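PDB 3NGW: molybdopterin-guanine dinucleotide biosynthesis protein A (MobA) from Archaeoglobus fulgidus, which probably transfers the nucleotide part of GTP to molybdopterin, forming the guanine dinucleotide form of the molybdenum cofactor in a metal-dependent reaction. Local coordinates for residues Glu102-Glu107 and Leu116-Asp121; Tyr161-Leu166 and Ile174-Ile179; Pro123-Ala128 and Arg147-Pro152; Val42-Asp47 and His77-His82. All coordinates share one frame; numbering follows the deposited sequence.

Contact 1 (Glu102-Glu107 and Leu116-Asp121); sequences EHLYKE and LIPKHD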
# COMPACT_ATOMS: atom_id res chain seq x y z
N GLU A 102 -7.52 8.32 -5.81
CA GLU A 102 -8.79 9.01 -5.64
C GLU A 102 -9.89 8.23 -6.37
O GLU A 102 -10.96 7.99 -5.83
CB GLU A 102 -8.67 10.44 -6.18
CG GLU A 102 -9.44 11.46 -5.37
CD GLU A 102 -8.54 12.38 -4.55
OE1 GLU A 102 -8.96 12.78 -3.44
OE2 GLU A 102 -7.43 12.71 -5.03
N HIS A 103 -9.60 7.82 -7.60
CA HIS A 103 -10.58 7.07 -8.38
C HIS A 103 -10.94 5.76 -7.68
O HIS A 103 -12.11 5.46 -7.48
CB HIS A 103 -10.03 6.79 -9.77
CG HIS A 103 -10.99 6.08 -10.67
ND1 HIS A 103 -12.20 6.62 -11.05
CD2 HIS A 103 -10.93 4.86 -11.26
CE1 HIS A 103 -12.85 5.77 -11.82
NE2 HIS A 103 -12.10 4.69 -11.97
N LEU A 104 -9.92 4.98 -7.31
CA LEU A 104 -10.14 3.70 -6.64
C LEU A 104 -11.03 3.82 -5.40
O LEU A 104 -11.93 3.01 -5.20
CB LEU A 104 -8.80 3.06 -6.26
CG LEU A 104 -7.95 2.57 -7.43
CD1 LEU A 104 -6.63 1.98 -6.94
CD2 LEU A 104 -8.74 1.52 -8.22
N TYR A 105 -10.77 4.84 -4.58
CA TYR A 105 -11.54 5.06 -3.36
C TYR A 105 -13.00 5.36 -3.65
O TYR A 105 -13.91 4.73 -3.10
CB TYR A 105 -10.96 6.22 -2.56
CG TYR A 105 -11.51 6.31 -1.16
CD1 TYR A 105 -11.16 5.36 -0.20
CD2 TYR A 105 -12.39 7.32 -0.79
CE1 TYR A 105 -11.66 5.43 1.09
CE2 TYR A 105 -12.91 7.40 0.51
CZ TYR A 105 -12.53 6.45 1.45
OH TYR A 105 -13.02 6.50 2.74
N LYS A 106 -13.22 6.33 -4.53
CA LYS A 106 -14.56 6.74 -4.91
C LYS A 106 -15.32 5.55 -5.49
O LYS A 106 -16.42 5.23 -5.04
CB LYS A 106 -14.49 7.87 -5.95
CG LYS A 106 -15.82 8.52 -6.26
CD LYS A 106 -15.69 9.50 -7.42
CE LYS A 106 -15.41 8.78 -8.74
NZ LYS A 106 -15.37 9.71 -9.91
N GLU A 107 -14.72 4.89 -6.48
CA GLU A 107 -15.35 3.74 -7.11
C GLU A 107 -15.56 2.62 -6.11
O GLU A 107 -16.58 1.92 -6.15
CB GLU A 107 -14.49 3.23 -8.27
CG GLU A 107 -14.63 4.04 -9.55
CD GLU A 107 -16.06 4.06 -10.06
OE1 GLU A 107 -16.61 2.98 -10.37
OE2 GLU A 107 -16.64 5.16 -10.15
N LEU A 116 -11.86 -3.34 -3.78
CA LEU A 116 -11.81 -3.03 -5.20
C LEU A 116 -10.32 -3.09 -5.52
O LEU A 116 -9.55 -2.22 -5.10
CB LEU A 116 -12.35 -1.62 -5.48
CG LEU A 116 -12.24 -1.18 -6.95
CD1 LEU A 116 -13.34 -1.85 -7.73
CD2 LEU A 116 -12.35 0.33 -7.07
N ILE A 117 -9.92 -4.11 -6.27
CA ILE A 117 -8.52 -4.34 -6.60
C ILE A 117 -8.21 -4.30 -8.09
O ILE A 117 -8.84 -5.02 -8.88
CB ILE A 117 -8.08 -5.72 -6.03
CG1 ILE A 117 -8.30 -5.73 -4.51
CG2 ILE A 117 -6.63 -6.00 -6.37
CD1 ILE A 117 -8.05 -7.07 -3.85
N PRO A 118 -7.25 -3.47 -8.50
CA PRO A 118 -6.85 -3.33 -9.90
C PRO A 118 -6.33 -4.66 -10.45
O PRO A 118 -5.68 -5.42 -9.74
CB PRO A 118 -5.75 -2.26 -9.85
CG PRO A 118 -6.16 -1.43 -8.66
CD PRO A 118 -6.54 -2.49 -7.66
N LYS A 119 -6.63 -4.94 -11.72
CA LYS A 119 -6.21 -6.20 -12.30
C LYS A 119 -6.10 -6.24 -13.82
O LYS A 119 -6.98 -5.76 -14.53
CB LYS A 119 -7.16 -7.31 -11.86
CG LYS A 119 -6.91 -8.64 -12.54
CD LYS A 119 -7.96 -9.66 -12.17
CE LYS A 119 -7.65 -10.99 -12.83
NZ LYS A 119 -8.68 -12.03 -12.54
N HIS A 120 -5.00 -6.81 -14.30
CA HIS A 120 -4.77 -7.00 -15.73
C HIS A 120 -4.95 -8.50 -15.90
O HIS A 120 -6.07 -8.99 -16.12
CB HIS A 120 -3.36 -6.57 -16.13
CG HIS A 120 -2.32 -6.87 -15.09
ND1 HIS A 120 -2.15 -6.09 -13.96
CD2 HIS A 120 -1.40 -7.86 -15.01
CE1 HIS A 120 -1.17 -6.59 -13.23
NE2 HIS A 120 -0.69 -7.66 -13.84
N ASP A 121 -3.86 -9.25 -15.77
CA ASP A 121 -3.92 -10.70 -15.85
C ASP A 121 -3.89 -11.18 -14.40
O ASP A 121 -4.45 -12.22 -14.06
CB ASP A 121 -2.70 -11.26 -16.61
CG ASP A 121 -2.82 -11.10 -18.12
OD1 ASP A 121 -3.76 -11.67 -18.72
OD2 ASP A 121 -1.97 -10.39 -18.71

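Contact 2 (Tyr161-Leu166 and Ile174-Ile179); sequences YPVEKL and ISFFNI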
# COMPACT_ATOMS: atom_id res chain seq x y z
N TYR A 161 -11.08 -4.42 -10.66
CA TYR A 161 -11.15 -3.31 -11.60
C TYR A 161 -10.12 -3.44 -12.72
O TYR A 161 -8.92 -3.59 -12.46
CB TYR A 161 -10.92 -2.00 -10.85
CG TYR A 161 -11.52 -0.79 -11.51
CD1 TYR A 161 -12.90 -0.57 -11.50
CD2 TYR A 161 -10.71 0.17 -12.11
CE1 TYR A 161 -13.46 0.57 -12.07
CE2 TYR A 161 -11.26 1.32 -12.68
CZ TYR A 161 -12.63 1.51 -12.65
OH TYR A 161 -13.17 2.66 -13.18
N PRO A 162 -10.57 -3.38 -13.98
CA PRO A 162 -9.67 -3.50 -15.13
C PRO A 162 -8.64 -2.39 -15.09
O PRO A 162 -8.97 -1.20 -15.15
CB PRO A 162 -10.62 -3.37 -16.32
CG PRO A 162 -11.90 -3.93 -15.79
CD PRO A 162 -11.97 -3.27 -14.43
N VAL A 163 -7.37 -2.78 -15.00
CA VAL A 163 -6.30 -1.80 -14.95
C VAL A 163 -6.38 -0.82 -16.12
O VAL A 163 -5.97 0.33 -16.00
CB VAL A 163 -4.91 -2.48 -14.91
CG1 VAL A 163 -4.66 -3.26 -16.20
CG2 VAL A 163 -3.84 -1.44 -14.70
N GLU A 164 -6.95 -1.27 -17.23
CA GLU A 164 -7.09 -0.42 -18.41
C GLU A 164 -7.97 0.80 -18.15
O GLU A 164 -7.76 1.85 -18.74
CB GLU A 164 -7.65 -1.23 -19.58
CG GLU A 164 -6.66 -2.22 -20.19
CD GLU A 164 -5.56 -1.54 -20.99
OE1 GLU A 164 -4.88 -0.65 -20.45
OE2 GLU A 164 -5.37 -1.90 -22.18
N LYS A 165 -8.95 0.65 -17.27
CA LYS A 165 -9.84 1.75 -16.94
C LYS A 165 -9.12 2.82 -16.13
O LYS A 165 -9.70 3.86 -15.82
CB LYS A 165 -11.05 1.23 -16.17
CG LYS A 165 -12.07 0.51 -17.03
CD LYS A 165 -13.20 -0.09 -16.21
CE LYS A 165 -14.47 -0.29 -17.04
NZ LYS A 165 -14.27 -1.06 -18.32
N LEU A 166 -7.86 2.58 -15.80
CA LEU A 166 -7.08 3.53 -15.01
C LEU A 166 -6.08 4.34 -15.82
O LEU A 166 -5.49 5.29 -15.31
CB LEU A 166 -6.34 2.79 -13.89
CG LEU A 166 -7.20 2.03 -12.88
CD1 LEU A 166 -6.30 1.15 -12.01
CD2 LEU A 166 -7.99 3.01 -12.02
N ILE A 174 2.36 3.84 -14.42
CA ILE A 174 3.59 3.88 -13.63
C ILE A 174 3.27 3.69 -12.15
O ILE A 174 4.14 3.34 -11.36
CB ILE A 174 4.35 5.22 -13.87
CG1 ILE A 174 5.76 5.13 -13.30
CG2 ILE A 174 3.58 6.38 -13.26
CD1 ILE A 174 6.62 4.08 -13.97
N SER A 175 2.01 3.90 -11.78
CA SER A 175 1.59 3.74 -10.39
C SER A 175 1.80 2.31 -9.88
O SER A 175 1.92 2.09 -8.67
CB SER A 175 0.10 4.10 -10.25
OG SER A 175 -0.17 5.45 -10.59
N PHE A 176 1.87 1.36 -10.80
CA PHE A 176 2.03 -0.06 -10.48
C PHE A 176 3.47 -0.57 -10.45
O PHE A 176 3.72 -1.73 -10.15
CB PHE A 176 1.20 -0.88 -11.47
CG PHE A 176 -0.27 -0.69 -11.30
CD1 PHE A 176 -0.97 -1.38 -10.32
CD2 PHE A 176 -0.95 0.24 -12.07
CE1 PHE A 176 -2.33 -1.15 -10.09
CE2 PHE A 176 -2.31 0.49 -11.86
CZ PHE A 176 -3.00 -0.21 -10.86
N PHE A 177 4.41 0.32 -10.75
CA PHE A 177 5.81 -0.04 -10.75
C PHE A 177 6.29 -0.32 -9.32
O PHE A 177 6.18 0.53 -8.44
CB PHE A 177 6.62 1.09 -11.39
CG PHE A 177 8.10 0.92 -11.29
CD1 PHE A 177 8.82 1.55 -10.30
CD2 PHE A 177 8.77 0.10 -12.19
CE1 PHE A 177 10.20 1.38 -10.20
CE2 PHE A 177 10.14 -0.07 -12.10
CZ PHE A 177 10.85 0.56 -11.10
N ASN A 178 6.81 -1.52 -9.10
CA ASN A 178 7.29 -1.91 -7.79
C ASN A 178 8.81 -1.95 -7.74
O ASN A 178 9.46 -2.23 -8.74
CB ASN A 178 6.74 -3.29 -7.41
CG ASN A 178 5.32 -3.23 -6.86
OD1 ASN A 178 5.12 -3.14 -5.64
ND2 ASN A 178 4.33 -3.26 -7.74
N ILE A 179 9.36 -1.67 -6.56
CA ILE A 179 10.80 -1.73 -6.36
C ILE A 179 11.11 -2.85 -5.37
O ILE A 179 10.88 -2.70 -4.17
CB ILE A 179 11.36 -0.45 -5.76
CG1 ILE A 179 11.13 0.72 -6.72
CG2 ILE A 179 12.85 -0.63 -5.48
CD1 ILE A 179 11.72 2.03 -6.22

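Contact 3 (Pro123-Ala128 and Arg147-Pro152); sequences PEPLLA and RKILVP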
# COMPACT_ATOMS: atom_id res chain seq x y z
N PRO A 123 -4.05 -9.64 -10.14
CA PRO A 123 -4.44 -8.53 -9.27
C PRO A 123 -3.27 -7.89 -8.55
O PRO A 123 -2.21 -8.50 -8.41
CB PRO A 123 -5.41 -9.19 -8.31
CG PRO A 123 -4.78 -10.55 -8.12
CD PRO A 123 -4.42 -10.93 -9.53
N GLU A 124 -3.46 -6.65 -8.12
CA GLU A 124 -2.43 -5.94 -7.37
C GLU A 124 -3.11 -5.48 -6.09
O GLU A 124 -3.64 -4.38 -6.02
CB GLU A 124 -1.93 -4.73 -8.15
CG GLU A 124 -1.01 -3.86 -7.34
CD GLU A 124 0.03 -4.65 -6.58
OE1 GLU A 124 -0.29 -5.21 -5.52
OE2 GLU A 124 1.19 -4.73 -7.05
N PRO A 125 -3.09 -6.34 -5.05
CA PRO A 125 -3.71 -6.07 -3.75
C PRO A 125 -3.13 -4.94 -2.90
O PRO A 125 -3.83 -4.41 -2.03
CB PRO A 125 -3.57 -7.42 -3.03
CG PRO A 125 -3.45 -8.42 -4.14
CD PRO A 125 -2.54 -7.70 -5.10
N LEU A 126 -1.87 -4.57 -3.14
CA LEU A 126 -1.25 -3.52 -2.36
C LEU A 126 -1.43 -2.13 -2.98
O LEU A 126 -0.68 -1.20 -2.68
CB LEU A 126 0.24 -3.83 -2.15
CG LEU A 126 0.45 -5.14 -1.39
CD1 LEU A 126 1.89 -5.29 -0.99
CD2 LEU A 126 -0.44 -5.16 -0.15
N LEU A 127 -2.43 -2.01 -3.83
CA LEU A 127 -2.76 -0.74 -4.46
C LEU A 127 -4.23 -0.86 -4.80
O LEU A 127 -4.62 -0.91 -5.97
CB LEU A 127 -1.91 -0.54 -5.72
CG LEU A 127 -1.68 0.90 -6.21
CD1 LEU A 127 -2.81 1.35 -7.09
CD2 LEU A 127 -1.54 1.81 -5.00
N ALA A 128 -5.06 -0.92 -3.76
CA ALA A 128 -6.50 -1.05 -3.91
C ALA A 128 -7.32 -0.52 -2.73
O ALA A 128 -6.78 -0.16 -1.68
CB ALA A 128 -6.85 -2.52 -4.15
N ARG A 147 -0.42 -16.18 5.10
CA ARG A 147 0.18 -14.96 4.57
C ARG A 147 -0.07 -14.76 3.08
O ARG A 147 0.70 -14.07 2.41
CB ARG A 147 1.68 -14.93 4.87
CG ARG A 147 2.00 -14.82 6.37
CD ARG A 147 3.49 -14.58 6.62
NE ARG A 147 3.96 -13.36 5.98
CZ ARG A 147 5.21 -12.90 6.07
NH1 ARG A 147 6.12 -13.57 6.77
NH2 ARG A 147 5.55 -11.78 5.45
N LYS A 148 -1.14 -15.35 2.58
CA LYS A 148 -1.50 -15.22 1.17
C LYS A 148 -2.81 -14.45 1.06
O LYS A 148 -3.90 -15.00 1.23
CB LYS A 148 -1.66 -16.61 0.54
CG LYS A 148 -0.64 -16.92 -0.55
CD LYS A 148 0.78 -16.97 -0.01
CE LYS A 148 1.79 -17.21 -1.13
NZ LYS A 148 3.20 -17.24 -0.63
N ILE A 149 -2.70 -13.16 0.76
CA ILE A 149 -3.86 -12.29 0.65
C ILE A 149 -4.98 -12.87 -0.22
O ILE A 149 -6.16 -12.65 0.05
CB ILE A 149 -3.45 -10.89 0.11
CG1 ILE A 149 -4.57 -9.88 0.31
CG2 ILE A 149 -3.07 -11.00 -1.37
CD1 ILE A 149 -4.80 -9.50 1.75
N LEU A 150 -4.61 -13.63 -1.25
CA LEU A 150 -5.59 -14.22 -2.15
C LEU A 150 -6.58 -15.15 -1.45
O LEU A 150 -7.73 -15.28 -1.87
CB LEU A 150 -4.88 -15.00 -3.27
CG LEU A 150 -3.88 -14.24 -4.16
CD1 LEU A 150 -4.56 -13.00 -4.74
CD2 LEU A 150 -2.64 -13.84 -3.35
N VAL A 151 -6.14 -15.79 -0.38
CA VAL A 151 -6.99 -16.71 0.36
C VAL A 151 -8.20 -16.02 0.99
O VAL A 151 -9.33 -16.43 0.76
CB VAL A 151 -6.19 -17.44 1.45
CG1 VAL A 151 -7.12 -18.32 2.28
CG2 VAL A 151 -5.11 -18.28 0.79
N PRO A 152 -7.98 -14.99 1.82
CA PRO A 152 -9.15 -14.35 2.42
C PRO A 152 -9.99 -13.55 1.42
O PRO A 152 -11.20 -13.36 1.62
CB PRO A 152 -8.55 -13.49 3.54
CG PRO A 152 -7.15 -13.25 3.08
CD PRO A 152 -6.73 -14.52 2.45

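Contact 4 (Val42-Asp47 and His77-His82); sequences VFVCRD and HAALRH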
# COMPACT_ATOMS: atom_id res chain seq x y z
N VAL A 42 -2.31 7.29 7.18
CA VAL A 42 -1.58 6.65 8.28
C VAL A 42 -0.55 5.79 7.59
O VAL A 42 -0.78 5.27 6.50
CB VAL A 42 -2.46 5.75 9.19
CG1 VAL A 42 -3.49 6.59 9.92
CG2 VAL A 42 -3.12 4.65 8.38
N PHE A 43 0.61 5.66 8.22
CA PHE A 43 1.67 4.84 7.68
C PHE A 43 1.76 3.62 8.57
O PHE A 43 2.05 3.72 9.76
CB PHE A 43 2.97 5.64 7.68
CG PHE A 43 2.94 6.82 6.76
CD1 PHE A 43 3.35 6.70 5.43
CD2 PHE A 43 2.44 8.04 7.20
CE1 PHE A 43 3.25 7.79 4.55
CE2 PHE A 43 2.34 9.13 6.34
CZ PHE A 43 2.74 9.01 5.01
N VAL A 44 1.48 2.46 7.98
CA VAL A 44 1.47 1.20 8.71
C VAL A 44 2.83 0.51 8.74
O VAL A 44 3.31 0.01 7.72
CB VAL A 44 0.44 0.23 8.12
CG1 VAL A 44 0.29 -0.99 9.02
CG2 VAL A 44 -0.89 0.95 7.96
N CYS A 45 3.43 0.48 9.92
CA CYS A 45 4.73 -0.13 10.14
C CYS A 45 4.61 -1.60 10.48
O CYS A 45 3.53 -2.07 10.87
CB CYS A 45 5.45 0.59 11.27
SG CYS A 45 5.53 2.38 11.04
N ARG A 46 5.71 -2.34 10.36
CA ARG A 46 5.70 -3.77 10.66
C ARG A 46 5.55 -4.05 12.15
O ARG A 46 5.06 -5.11 12.53
CB ARG A 46 6.98 -4.42 10.14
CG ARG A 46 8.23 -3.77 10.63
CD ARG A 46 9.44 -4.51 10.16
NE ARG A 46 10.62 -3.73 10.47
CZ ARG A 46 11.19 -2.85 9.65
NH1 ARG A 46 10.69 -2.65 8.43
NH2 ARG A 46 12.24 -2.15 10.06
N ASP A 47 5.97 -3.11 12.99
CA ASP A 47 5.85 -3.25 14.44
C ASP A 47 6.03 -1.89 15.09
O ASP A 47 6.47 -0.94 14.44
CB ASP A 47 6.88 -4.24 14.98
CG ASP A 47 8.30 -3.84 14.64
OD1 ASP A 47 9.20 -4.70 14.75
OD2 ASP A 47 8.52 -2.67 14.28
N HIS A 77 -5.18 -4.94 7.59
CA HIS A 77 -6.08 -5.17 8.71
C HIS A 77 -5.91 -4.07 9.75
O HIS A 77 -6.89 -3.52 10.26
CB HIS A 77 -5.79 -6.53 9.35
CG HIS A 77 -6.53 -6.78 10.63
ND1 HIS A 77 -5.96 -6.61 11.87
CD2 HIS A 77 -7.81 -7.17 10.86
CE1 HIS A 77 -6.85 -6.88 12.81
NE2 HIS A 77 -7.98 -7.22 12.22
N ALA A 78 -4.66 -3.75 10.07
CA ALA A 78 -4.35 -2.71 11.04
C ALA A 78 -4.99 -1.39 10.64
O ALA A 78 -5.58 -0.69 11.47
CB ALA A 78 -2.84 -2.55 11.17
N ALA A 79 -4.86 -1.03 9.37
CA ALA A 79 -5.44 0.23 8.89
C ALA A 79 -6.97 0.20 8.99
O ALA A 79 -7.58 1.18 9.40
CB ALA A 79 -5.01 0.49 7.44
N LEU A 80 -7.58 -0.92 8.63
CA LEU A 80 -9.03 -1.01 8.72
C LEU A 80 -9.51 -0.86 10.17
O LEU A 80 -10.52 -0.21 10.43
CB LEU A 80 -9.54 -2.32 8.14
CG LEU A 80 -9.27 -2.45 6.63
CD1 LEU A 80 -9.78 -3.78 6.15
CD2 LEU A 80 -9.93 -1.31 5.87
N ARG A 81 -8.77 -1.45 11.11
CA ARG A 81 -9.14 -1.37 12.52
C ARG A 81 -8.85 0.03 13.09
O ARG A 81 -9.43 0.42 14.10
CB ARG A 81 -8.37 -2.41 13.35
CG ARG A 81 -8.68 -3.86 13.00
CD ARG A 81 -10.16 -4.19 13.16
NE ARG A 81 -10.42 -5.61 12.93
CZ ARG A 81 -11.63 -6.13 12.70
NH1 ARG A 81 -12.70 -5.34 12.65
NH2 ARG A 81 -11.77 -7.43 12.51
N HIS A 82 -7.97 0.77 12.43
CA HIS A 82 -7.62 2.11 12.87
C HIS A 82 -8.63 3.18 12.49
O HIS A 82 -9.07 3.94 13.35
CB HIS A 82 -6.26 2.51 12.31
CG HIS A 82 -5.85 3.90 12.68
ND1 HIS A 82 -5.54 4.26 13.98
CD2 HIS A 82 -5.75 5.03 11.95
CE1 HIS A 82 -5.28 5.55 14.02
NE2 HIS A 82 -5.40 6.04 12.80

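Contact 1 (Glu102-Glu107 and Leu116-Asp121)
L104 and L116 mark where helix 102-107 and strand 116-119 come nearest: their CA atoms lie 7.1 Å apart, while the short axes approach to 9.1 Å. The two N-to-C directions enclose 133°, so the strand runs back roughly against the helix that precedes it, tilted well away from strict antiparallel. Three apolar side chains and one aliphatic CB fill the interface. L116 aims its CB at the helix and carries CG anti to the backbone N (chi1 176°), which brings CD2 up to the helical backbone itself; L116 CD2 stops 3.3 Å from L104 O, a snug fit of a methyl against a carbonyl oxygen. The same methyl meets E107 CB at 3.8 Å and L104 CD2 at 4.0 Å, so it settles between two residues about one helical turn apart. L104 works further along the strand. Its CG stands beside the backbone N (chi1 -69°) and both its methyls straddle one corner of the proline ring, with L104 CD1 3.8 Å and L104 CD2 3.9 Å from P118 CG. E107 contributes only its CB here; its chain bends at chi2 and takes the carboxylate away from the strand, to a salt bridge with K110. Helix 98-111, which carries L104 and E107, is the connection of a beta-alpha-beta crossover between parallel strands 86-90 and 115-119, between which strand 129-130 is inserted in the sheet of this GT-A-type domain. Around the contact, L116 also touches Y129 on one neighbouring strand and V159 and Y161 on the other, and H103 reaches Y161 OH by a hydrogen bond.

Contact 2 (Tyr161-Leu166 and Ile174-Ile179)
F176 meets V163 and L166 with the far end of its ring, and these apolar touches are the whole of the contact. L166 CD1 comes to the ring edge, in the ring plane, 3.7 Å from F176 CZ, with the two side chains about perpendicular. V163 approaches obliquely: its CG1 lies between the backbone N and the carbonyl carbon (chi1 64°), which leaves CG2 anti to N and 3.8 Å from F176 CE2. With an alanine here the ring would be gone, and the methyls of V163 and L166 would probably face a gap between turn and loop. Both partners sit on short 3-10 segments, the first rounding off strand 158-162, an outermost strand of the central mixed sheet, the second lying in the loop that leads to helix 182-194. Main-chain bonds of the i+3 to i kind define these turns: L166 N to V163 O at 2.9 Å, K165 N to P162 O at 2.8 Å and, on the other side, F177 N to I174 O at 3.1 Å. Polar side chains next to the contact are held by outside partners. S175 OG bonds to D170 OD1 and K97 N, which ties the turn just before F176, whereas E164 OE1 makes a salt bridge with R167.

Contact 3 (Pro123-Ala128 and Arg147-Pro152)
P125 and I149 form the closer of two apolar touches, with P125 CG 3.8 Å and P125 CB 4.0 Å from the single methyl I149 CG2. I149 places CG1 anti to its backbone N (chi1 -166°), and this leaves the CG2 branch to meet the proline ring. Beside it, L150 CD1 lies 4.2 Å from P123 CG, a looser touch at the exposed margin. The next shell positions P125. It is the second residue of a type I turn from E124 to L127, a place its phi of -65° suits; the turn's own bond, L127 N to E124 O, is weak at 3.4 Å. E124 adds a second closure: its OE1 accepts from L126 N at 2.9 Å, on the anti side of the carboxylate and 27° out of its plane. P125 O, in turn, bonds to Y130 OH. On the other segment, V151 N to K148 O at 2.9 Å holds the bend leading into helix 150-154, and I149 also packs on L138 of helix 135-143 and I73 of helix 72-83. The loop before strand 129-130 thus meets I149 and L150, where the chain enters helix 150-154, through aliphatic carbon alone, over 122 Å² of buried surface; such a contact has little directionality, so its geometry probably depends on the turn bonds and on the packing of I149 behind it.

Contact 4 (Val42-Asp47 and His77-His82)
The H82 ring meets V42 obliquely, neither squarely over a face nor in its plane: V42 CG1 stands 3.4 Å from H82 CD2 and 3.5 Å from H82 NE2, a close fit of methyl against imidazole. H82 reaches it by setting CG anti to the backbone N (chi1 178°), and the ring nitrogen NE2 has a further partner in a weak hydrogen bond to E61 OE2. A second imidazole, about a turn and a half back on the helix and turned from the strand, has R81 CG above one face, 3.4 Å from the H77 ring plane and offset toward its rim, while H77 CE1 lies at the edge of the R81 guanidinium, in its plane. H77 ND1 is hydrogen-bonded to D65 OD1, and R81 NH2 forms salt bridges with D136 and E139. Deeper in, V44 meets small side chains: it spreads its two methyls over consecutive alanines, CG1 4.1 Å from A78 CB and CG2 4.2 Å from A79 CB. The CA atoms of V44 and A79 are 7.0 Å apart, and the segment axes approach to 9.2 Å with their directions 146° apart, a helix packed on the parallel part of the central sheet of this alpha/beta, GT-A-type domain. Strand 40-44 is flanked in the sheet by strands 2-6 and 62-63, with I63 touching V42, V44 and H82, while helix 72-83 packs against helix 135-143 through H77, L80 and R81.

Overall arrangement
Contacts 1 and 4 are the buried helix-on-sheet packings, each setting a helix against a strand of the same mixed sheet, but their centres are 20 Å apart and they do not touch. Branched leucines and a proline fill the first; valines set against alanines and a histidine fill the second. Contact 2 is also buried, yet joins two turns through one aromatic ring, and it adjoins contact 1 because strands 115-119 and 158-162 are neighbours: K119 N bonds to Y161 O. Contact 3 is the surface one, aliphatic throughout. It reaches contact 1 through E124 N and P118 O, and contact 2 where F176 packs on E124 and L127.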